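PDB 4R1D: Alpha/beta hydrolase from Pseudomonas aeruginosa PAO1, which is a calcium-binding alpha/beta hydrolase, probably acting as a lipase toxin (Tle4) of the H2 type VI secretion system, held in check by the inhibitor Tli4. Local coordinates for residues W167-P176 and W546-K554; V274-A284 and Y423-G432. All coordinates share one frame; numbering follows the deposited sequence.

Interaction 1 (W167-P176 and W546-K554); sequences WWNDEALSPP and WAALYGVIK
W546 lays its indole along the short 3-10 segment 171-173 and S174. Its ring N-H gives a hydrogen bond to the main-chain O of E171, NE1 to O 2.8 Å and nearly straight at 162°. The acceptor lies in the indole plane, while NE1 sits above the carbonyl plane of E171. S174 CB reaches the six-membered side of the same ring, 3.8 Å from CZ2. CG of W546 is anti to the backbone N (chi1 -169°), which carries the ring out from the helix to the loop. W167 meets W546 obliquely, with the ring planes at 59° and CZ2 3.5 Å from CD1 of W546. L549 CD1 lies over a face of the six-membered ring of W167, a CH-pi contact. W168 touches I553 with its far corner, CZ3 to CG1 3.4 Å; its own NE1 is bonded to the O of R154. P176 CG sits 3.6 Å from Y550 OH, a hydroxyl hydrogen-bonded to G187 O. The contact is largely apolar packing of the 167-176 loop on helix 542-556. Helix 141-155 packs against W167, W168 and L549, helix 191-197 touches W168 and I553, and strand 427-432 meets Y550 from the central sheet.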
# COMPACT_ATOMS: atom_id res chain seq x y z
N TRP A 167 -32.46 6.56 15.76
CA TRP A 167 -31.77 7.13 14.60
C TRP A 167 -32.59 7.00 13.32
O TRP A 167 -32.85 7.99 12.63
CB TRP A 167 -30.36 6.54 14.44
CG TRP A 167 -29.49 7.39 13.55
CD1 TRP A 167 -28.73 8.47 13.92
CD2 TRP A 167 -29.31 7.23 12.14
NE1 TRP A 167 -28.08 8.99 12.82
CE2 TRP A 167 -28.42 8.25 11.72
CE3 TRP A 167 -29.80 6.33 11.20
CZ2 TRP A 167 -28.02 8.38 10.39
CZ3 TRP A 167 -29.40 6.46 9.88
CH2 TRP A 167 -28.52 7.48 9.49
N TRP A 168 -33.02 5.77 13.02
CA TRP A 168 -33.85 5.53 11.84
C TRP A 168 -35.16 6.30 11.96
O TRP A 168 -35.74 6.69 10.96
CB TRP A 168 -34.16 4.04 11.67
CG TRP A 168 -32.94 3.19 11.44
CD1 TRP A 168 -32.41 2.26 12.29
CD2 TRP A 168 -32.09 3.21 10.29
NE1 TRP A 168 -31.30 1.68 11.73
CE2 TRP A 168 -31.07 2.26 10.50
CE3 TRP A 168 -32.09 3.94 9.10
CZ2 TRP A 168 -30.07 2.01 9.57
CZ3 TRP A 168 -31.10 3.69 8.17
CH2 TRP A 168 -30.10 2.74 8.41
N ASN A 169 -35.63 6.49 13.18
CA ASN A 169 -36.94 7.11 13.39
C ASN A 169 -36.93 8.63 13.36
O ASN A 169 -37.98 9.26 13.52
CB ASN A 169 -37.58 6.61 14.70
CG ASN A 169 -36.89 7.16 15.94
OD1 ASN A 169 -36.02 8.03 15.87
ND2 ASN A 169 -37.29 6.64 17.10
N ASP A 170 -35.76 9.22 13.14
CA ASP A 170 -35.66 10.68 13.13
C ASP A 170 -34.54 11.13 12.20
O ASP A 170 -34.80 11.59 11.07
CB ASP A 170 -35.43 11.19 14.55
CG ASP A 170 -35.37 12.71 14.65
OD1 ASP A 170 -35.34 13.40 13.60
OD2 ASP A 170 -35.32 13.22 15.78
N GLU A 171 -33.30 10.97 12.65
CA GLU A 171 -32.14 11.41 11.88
C GLU A 171 -32.11 10.90 10.43
O GLU A 171 -31.78 11.65 9.50
CB GLU A 171 -30.84 11.03 12.61
CG GLU A 171 -30.58 11.81 13.91
CD GLU A 171 -31.19 11.16 15.16
OE1 GLU A 171 -32.20 10.44 15.06
OE2 GLU A 171 -30.64 11.39 16.26
N ALA A 172 -32.44 9.63 10.24
CA ALA A 172 -32.40 9.03 8.91
C ALA A 172 -33.38 9.67 7.94
O ALA A 172 -33.20 9.55 6.74
CB ALA A 172 -32.67 7.55 8.99
N LEU A 173 -34.41 10.34 8.45
CA LEU A 173 -35.49 10.84 7.59
C LEU A 173 -35.20 12.21 6.99
O LEU A 173 -36.03 12.77 6.27
CB LEU A 173 -36.81 10.86 8.36
CG LEU A 173 -37.15 9.54 9.06
CD1 LEU A 173 -38.43 9.65 9.89
CD2 LEU A 173 -37.26 8.38 8.06
N SER A 174 -34.03 12.76 7.31
CA SER A 174 -33.61 14.08 6.85
C SER A 174 -33.76 14.26 5.33
O SER A 174 -33.40 13.37 4.55
CB SER A 174 -32.15 14.31 7.29
OG SER A 174 -31.72 15.61 6.96
N PRO A 175 -34.30 15.41 4.88
CA PRO A 175 -34.30 15.65 3.44
C PRO A 175 -32.86 15.65 2.93
O PRO A 175 -32.02 16.29 3.55
CB PRO A 175 -34.90 17.05 3.32
CG PRO A 175 -35.80 17.15 4.53
CD PRO A 175 -35.06 16.43 5.62
N PRO A 176 -32.57 14.93 1.83
CA PRO A 176 -31.19 14.83 1.35
C PRO A 176 -30.51 16.19 1.14
O PRO A 176 -29.31 16.31 1.37
CB PRO A 176 -31.33 14.07 0.03
CG PRO A 176 -32.58 13.26 0.20
CD PRO A 176 -33.50 14.08 1.07
N TRP A 546 -24.16 9.28 7.82
CA TRP A 546 -25.53 9.46 7.34
C TRP A 546 -25.60 9.09 5.87
O TRP A 546 -26.46 8.33 5.46
CB TRP A 546 -25.97 10.93 7.50
CG TRP A 546 -27.45 11.11 7.28
CD1 TRP A 546 -28.42 11.13 8.25
CD2 TRP A 546 -28.14 11.28 6.03
NE1 TRP A 546 -29.66 11.31 7.68
CE2 TRP A 546 -29.51 11.39 6.32
CE3 TRP A 546 -27.72 11.35 4.69
CZ2 TRP A 546 -30.47 11.57 5.32
CZ3 TRP A 546 -28.67 11.52 3.70
CH2 TRP A 546 -30.04 11.64 4.03
N ALA A 547 -24.70 9.64 5.07
CA ALA A 547 -24.73 9.38 3.64
C ALA A 547 -24.52 7.90 3.28
O ALA A 547 -25.09 7.42 2.30
CB ALA A 547 -23.72 10.27 2.89
N ALA A 548 -23.70 7.21 4.05
CA ALA A 548 -23.49 5.78 3.84
C ALA A 548 -24.75 4.97 4.16
O ALA A 548 -25.21 4.15 3.36
CB ALA A 548 -22.33 5.28 4.68
N LEU A 549 -25.33 5.20 5.34
CA LEU A 549 -26.52 4.46 5.72
C LEU A 549 -27.69 4.78 4.80
O LEU A 549 -28.46 3.91 4.42
CB LEU A 549 -26.87 4.72 7.18
CG LEU A 549 -25.86 4.08 8.15
CD1 LEU A 549 -25.98 4.72 9.50
CD2 LEU A 549 -26.10 2.56 8.22
N TYR A 550 -27.82 6.06 4.43
CA TYR A 550 -28.83 6.48 3.48
C TYR A 550 -28.68 5.71 2.16
O TYR A 550 -29.64 5.18 1.62
CB TYR A 550 -28.73 7.99 3.22
CG TYR A 550 -29.62 8.48 2.12
CD1 TYR A 550 -30.92 8.89 2.39
CD2 TYR A 550 -29.16 8.57 0.81
CE1 TYR A 550 -31.75 9.37 1.38
CE2 TYR A 550 -29.99 9.04 -0.21
CZ TYR A 550 -31.27 9.44 0.09
OH TYR A 550 -32.09 9.89 -0.91
N GLY A 551 -27.45 5.66 1.64
CA GLY A 551 -27.20 4.92 0.42
C GLY A 551 -27.61 3.45 0.53
O GLY A 551 -28.25 2.89 -0.36
N VAL A 552 -27.26 2.82 1.65
CA VAL A 552 -27.55 1.40 1.82
C VAL A 552 -29.06 1.15 1.81
O VAL A 552 -29.54 0.21 1.15
CB VAL A 552 -26.93 0.86 3.10
CG1 VAL A 552 -27.47 -0.55 3.43
CG2 VAL A 552 -25.40 0.84 2.94
N ILE A 553 -29.80 1.99 2.52
CA ILE A 553 -31.25 1.87 2.54
C ILE A 553 -31.87 2.04 1.14
O ILE A 553 -32.71 1.24 0.72
CB ILE A 553 -31.91 2.86 3.51
CG1 ILE A 553 -31.50 2.55 4.95
CG2 ILE A 553 -33.44 2.82 3.33
CD1 ILE A 553 -31.84 1.10 5.39
N LYS A 554 -31.46 3.08 0.43
CA LYS A 554 -31.97 3.30 -0.92
C LYS A 554 -31.63 2.15 -1.88
O LYS A 554 -32.50 1.65 -2.59
CB LYS A 554 -31.50 4.64 -1.47
CG LYS A 554 -32.14 5.86 -0.76
CD LYS A 554 -33.66 5.89 -0.96
CE LYS A 554 -34.29 7.14 -0.34
NZ LYS A 554 -35.72 7.36 -0.77

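Interaction 2 (V274-A284 and Y423-G432)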
# COMPACT_ATOMS: atom_id res chain seq x y z
N VAL A 274 -22.97 -6.78 -7.57
CA VAL A 274 -23.08 -5.54 -6.81
C VAL A 274 -24.39 -4.82 -7.11
O VAL A 274 -24.69 -4.46 -8.26
CB VAL A 274 -21.85 -4.61 -7.04
CG1 VAL A 274 -22.08 -3.23 -6.41
CG2 VAL A 274 -20.57 -5.27 -6.48
N LEU A 275 -25.19 -4.62 -6.06
CA LEU A 275 -26.52 -4.03 -6.19
C LEU A 275 -26.44 -2.51 -6.32
O LEU A 275 -27.27 -1.88 -6.99
CB LEU A 275 -27.38 -4.40 -4.98
CG LEU A 275 -28.87 -4.06 -5.04
CD1 LEU A 275 -29.51 -4.80 -6.21
CD2 LEU A 275 -29.52 -4.46 -3.73
N GLY A 276 -25.46 -1.93 -5.65
CA GLY A 276 -25.28 -0.49 -5.63
C GLY A 276 -24.01 -0.13 -4.90
O GLY A 276 -23.37 -0.98 -4.28
N VAL A 277 -23.63 1.14 -4.96
CA VAL A 277 -22.34 1.55 -4.41
C VAL A 277 -22.45 2.87 -3.67
O VAL A 277 -23.02 3.84 -4.18
CB VAL A 277 -21.32 1.71 -5.53
CG1 VAL A 277 -19.98 2.19 -4.98
CG2 VAL A 277 -21.16 0.38 -6.30
N VAL A 278 -21.90 2.88 -2.46
CA VAL A 278 -21.65 4.09 -1.70
C VAL A 278 -20.16 4.42 -1.81
O VAL A 278 -19.31 3.58 -1.53
CB VAL A 278 -22.02 3.87 -0.23
CG1 VAL A 278 -21.40 4.96 0.68
CG2 VAL A 278 -23.54 3.79 -0.09
N HIS A 279 -19.86 5.64 -2.24
CA HIS A 279 -18.49 6.17 -2.24
C HIS A 279 -18.36 7.31 -1.24
O HIS A 279 -19.15 8.27 -1.27
CB HIS A 279 -18.13 6.77 -3.60
CG HIS A 279 -18.02 5.78 -4.73
ND1 HIS A 279 -17.30 4.61 -4.64
CD2 HIS A 279 -18.45 5.87 -6.01
CE1 HIS A 279 -17.34 3.98 -5.80
NE2 HIS A 279 -18.03 4.72 -6.65
N GLY A 280 -17.33 7.24 -0.41
CA GLY A 280 -16.94 8.35 0.45
C GLY A 280 -15.58 8.88 0.04
O GLY A 280 -14.63 8.12 -0.19
N VAL A 281 -15.48 10.20 -0.07
CA VAL A 281 -14.25 10.91 -0.41
C VAL A 281 -13.38 10.28 -1.50
O VAL A 281 -12.15 10.20 -1.35
CB VAL A 281 -13.37 11.24 0.84
CG1 VAL A 281 -14.17 12.06 1.83
CG2 VAL A 281 -12.79 9.96 1.50
N GLN A 282 -14.00 9.87 -2.60
CA GLN A 282 -13.26 9.27 -3.70
C GLN A 282 -12.50 10.35 -4.46
O GLN A 282 -13.08 11.35 -4.84
CB GLN A 282 -14.19 8.57 -4.69
CG GLN A 282 -13.41 7.82 -5.77
CD GLN A 282 -14.27 7.15 -6.82
OE1 GLN A 282 -15.43 6.75 -6.57
NE2 GLN A 282 -13.71 7.03 -8.02
N PRO A 283 -11.20 10.14 -4.67
CA PRO A 283 -10.46 11.00 -5.60
C PRO A 283 -10.69 10.45 -7.02
O PRO A 283 -9.81 9.80 -7.60
CB PRO A 283 -9.01 10.80 -5.16
CG PRO A 283 -8.97 9.38 -4.66
CD PRO A 283 -10.34 9.12 -4.04
N ALA A 284 -11.87 10.74 -7.56
CA ALA A 284 -12.39 10.09 -8.75
C ALA A 284 -11.48 10.33 -9.94
O ALA A 284 -11.32 9.45 -10.80
CB ALA A 284 -13.82 10.59 -9.06
N TYR A 423 -19.50 5.19 -13.66
CA TYR A 423 -19.89 4.81 -12.30
C TYR A 423 -21.06 3.84 -12.36
O TYR A 423 -21.89 3.92 -13.28
CB TYR A 423 -20.27 6.05 -11.48
CG TYR A 423 -19.16 7.08 -11.41
CD1 TYR A 423 -18.91 7.93 -12.48
CD2 TYR A 423 -18.33 7.16 -10.30
CE1 TYR A 423 -17.86 8.85 -12.44
CE2 TYR A 423 -17.29 8.08 -10.24
CZ TYR A 423 -17.06 8.91 -11.31
OH TYR A 423 -16.03 9.80 -11.24
N HIS A 424 -21.15 2.97 -11.37
CA HIS A 424 -22.31 2.10 -11.19
C HIS A 424 -23.59 2.95 -11.25
O HIS A 424 -23.63 4.07 -10.75
CB HIS A 424 -22.18 1.38 -9.85
CG HIS A 424 -23.16 0.26 -9.66
ND1 HIS A 424 -24.50 0.48 -9.45
CD2 HIS A 424 -22.99 -1.08 -9.65
CE1 HIS A 424 -25.12 -0.68 -9.32
NE2 HIS A 424 -24.23 -1.64 -9.43
N SER A 425 -24.64 2.41 -11.86
CA SER A 425 -25.88 3.17 -12.04
C SER A 425 -26.60 3.51 -10.73
O SER A 425 -27.48 4.38 -10.69
CB SER A 425 -26.83 2.43 -12.99
OG SER A 425 -27.21 1.17 -12.45
N GLU A 426 -26.25 2.83 -9.65
CA GLU A 426 -26.83 3.14 -8.34
C GLU A 426 -25.72 3.60 -7.39
O GLU A 426 -25.39 2.92 -6.43
CB GLU A 426 -27.57 1.94 -7.77
CG GLU A 426 -28.56 1.31 -8.77
CD GLU A 426 -29.73 2.23 -9.11
OE1 GLU A 426 -30.02 3.16 -8.33
OE2 GLU A 426 -30.38 2.02 -10.16
N THR A 427 -25.14 4.76 -7.70
CA THR A 427 -24.01 5.26 -6.94
C THR A 427 -24.43 6.44 -6.07
O THR A 427 -25.03 7.41 -6.56
CB THR A 427 -22.86 5.71 -7.88
OG1 THR A 427 -22.28 4.56 -8.51
CG2 THR A 427 -21.79 6.42 -7.09
N TYR A 428 -24.12 6.34 -4.78
CA TYR A 428 -24.38 7.40 -3.81
C TYR A 428 -23.05 7.87 -3.26
O TYR A 428 -22.38 7.14 -2.52
CB TYR A 428 -25.28 6.88 -2.69
CG TYR A 428 -26.67 6.50 -3.18
CD1 TYR A 428 -26.88 5.34 -3.94
CD2 TYR A 428 -27.76 7.31 -2.90
CE1 TYR A 428 -28.16 5.02 -4.41
CE2 TYR A 428 -29.02 6.99 -3.36
CZ TYR A 428 -29.22 5.86 -4.11
OH TYR A 428 -30.50 5.59 -4.53
N ALA A 429 -22.63 9.07 -3.65
CA ALA A 429 -21.30 9.54 -3.31
C ALA A 429 -21.36 10.69 -2.31
O ALA A 429 -22.29 11.50 -2.36
CB ALA A 429 -20.59 9.98 -4.58
N HIS A 430 -20.39 10.77 -1.41
CA HIS A 430 -20.24 11.95 -0.57
C HIS A 430 -18.76 12.35 -0.52
O HIS A 430 -17.87 11.53 -0.71
CB HIS A 430 -20.81 11.73 0.85
CG HIS A 430 -20.10 10.67 1.63
ND1 HIS A 430 -20.47 9.34 1.59
CD2 HIS A 430 -19.02 10.74 2.44
CE1 HIS A 430 -19.65 8.64 2.35
NE2 HIS A 430 -18.76 9.46 2.88
N TYR A 431 -18.49 13.63 -0.31
CA TYR A 431 -17.12 14.10 -0.32
C TYR A 431 -16.99 15.41 0.46
O TYR A 431 -18.00 16.08 0.72
CB TYR A 431 -16.62 14.27 -1.76
CG TYR A 431 -17.42 15.27 -2.57
CD1 TYR A 431 -18.70 14.97 -3.03
CD2 TYR A 431 -16.89 16.53 -2.88
CE1 TYR A 431 -19.44 15.89 -3.77
CE2 TYR A 431 -17.61 17.44 -3.62
CZ TYR A 431 -18.88 17.12 -4.07
OH TYR A 431 -19.60 18.04 -4.80
N GLY A 432 -15.77 15.74 0.85
CA GLY A 432 -15.48 16.95 1.60
C GLY A 432 -15.06 18.07 0.67
O GLY A 432 -14.09 17.94 -0.08
O HOH W 1 -19.72 3.74 -8.76
O HOH W 2 -16.88 9.99 -3.10
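H279 and H424 lose the most surface here, followed by V277 and H430. H279, V277 and H430 lie on the neighbouring parallel strands 274-280 and 427-432; H424 lies in the loop that leads into the second. The axes of these two strand segments are 6° from parallel. The backbone ladder pairs V277 with T427 through G280 with H430. Its bonds run from V277 N to E426 O at the start to V281 N to H430 O at the end.

H424 reaches back to the start of the other strand. CG anti to the backbone N (chi1 -169°) directs the ring there. NE2 donates to V274 O at 3.1 Å, from above the carbonyl plane. ND1 accepts from E426 N in the ring plane at 2.9 Å, so both ring nitrogens are used and the ring's rotation is fixed. G276 CA lies over one face, and V277 CG2 touches CB at 3.8 Å.

H279 shares its side of the sheet with V277 and T427. Its CD2 is 3.6 Å from T427 CG2. A water joins H279 NE2, T427 OG1 and H424 N, and T427 OG1 also donates to H424 O. H279 ND1 is hydrogen-bonded to T254 OG1 of strand 250-255, on the other side of strand 274-280.

H430 projects on the other side, with V278 and Y428. Its ring folds back over G280, whose CA is 3.2 Å from NE2 and makes a CH-pi contact with the face.

Such pairing is the parallel sheet core of an alpha/beta hydrolase. The main-chain ladder supplies the join. The H424 imidazole adds one bond to it, H279 a water-mediated link, and H430 packing on G280. With ND1 accepting and NE2 donating, H424 is consistent with a neutral imidazole protonated on NE2.

Overall arrangement
The chain first lays down strand 48-54 of the parallel sheet, then reaches 167-176 in the loop after strand 163-164, and goes on to strands 201-206, 250-255 and 274-280. Interaction 2 closes a loop of 138 residues when 427-432 pairs beside 274-280. Interaction 1 closes a larger loop of 369 residues near the C terminus, and interaction 2 falls wholly within it. Interaction 2 ties two adjacent strands of the parallel sheet; interaction 1 ties an outlying loop to helix 542-556. The two meet directly, because that helix packs on the sheet: K554 touches Y428, A547 touches H430, and A548 and G551 touch V278. The centres of interactions 1 and 2 are about 16 Å apart.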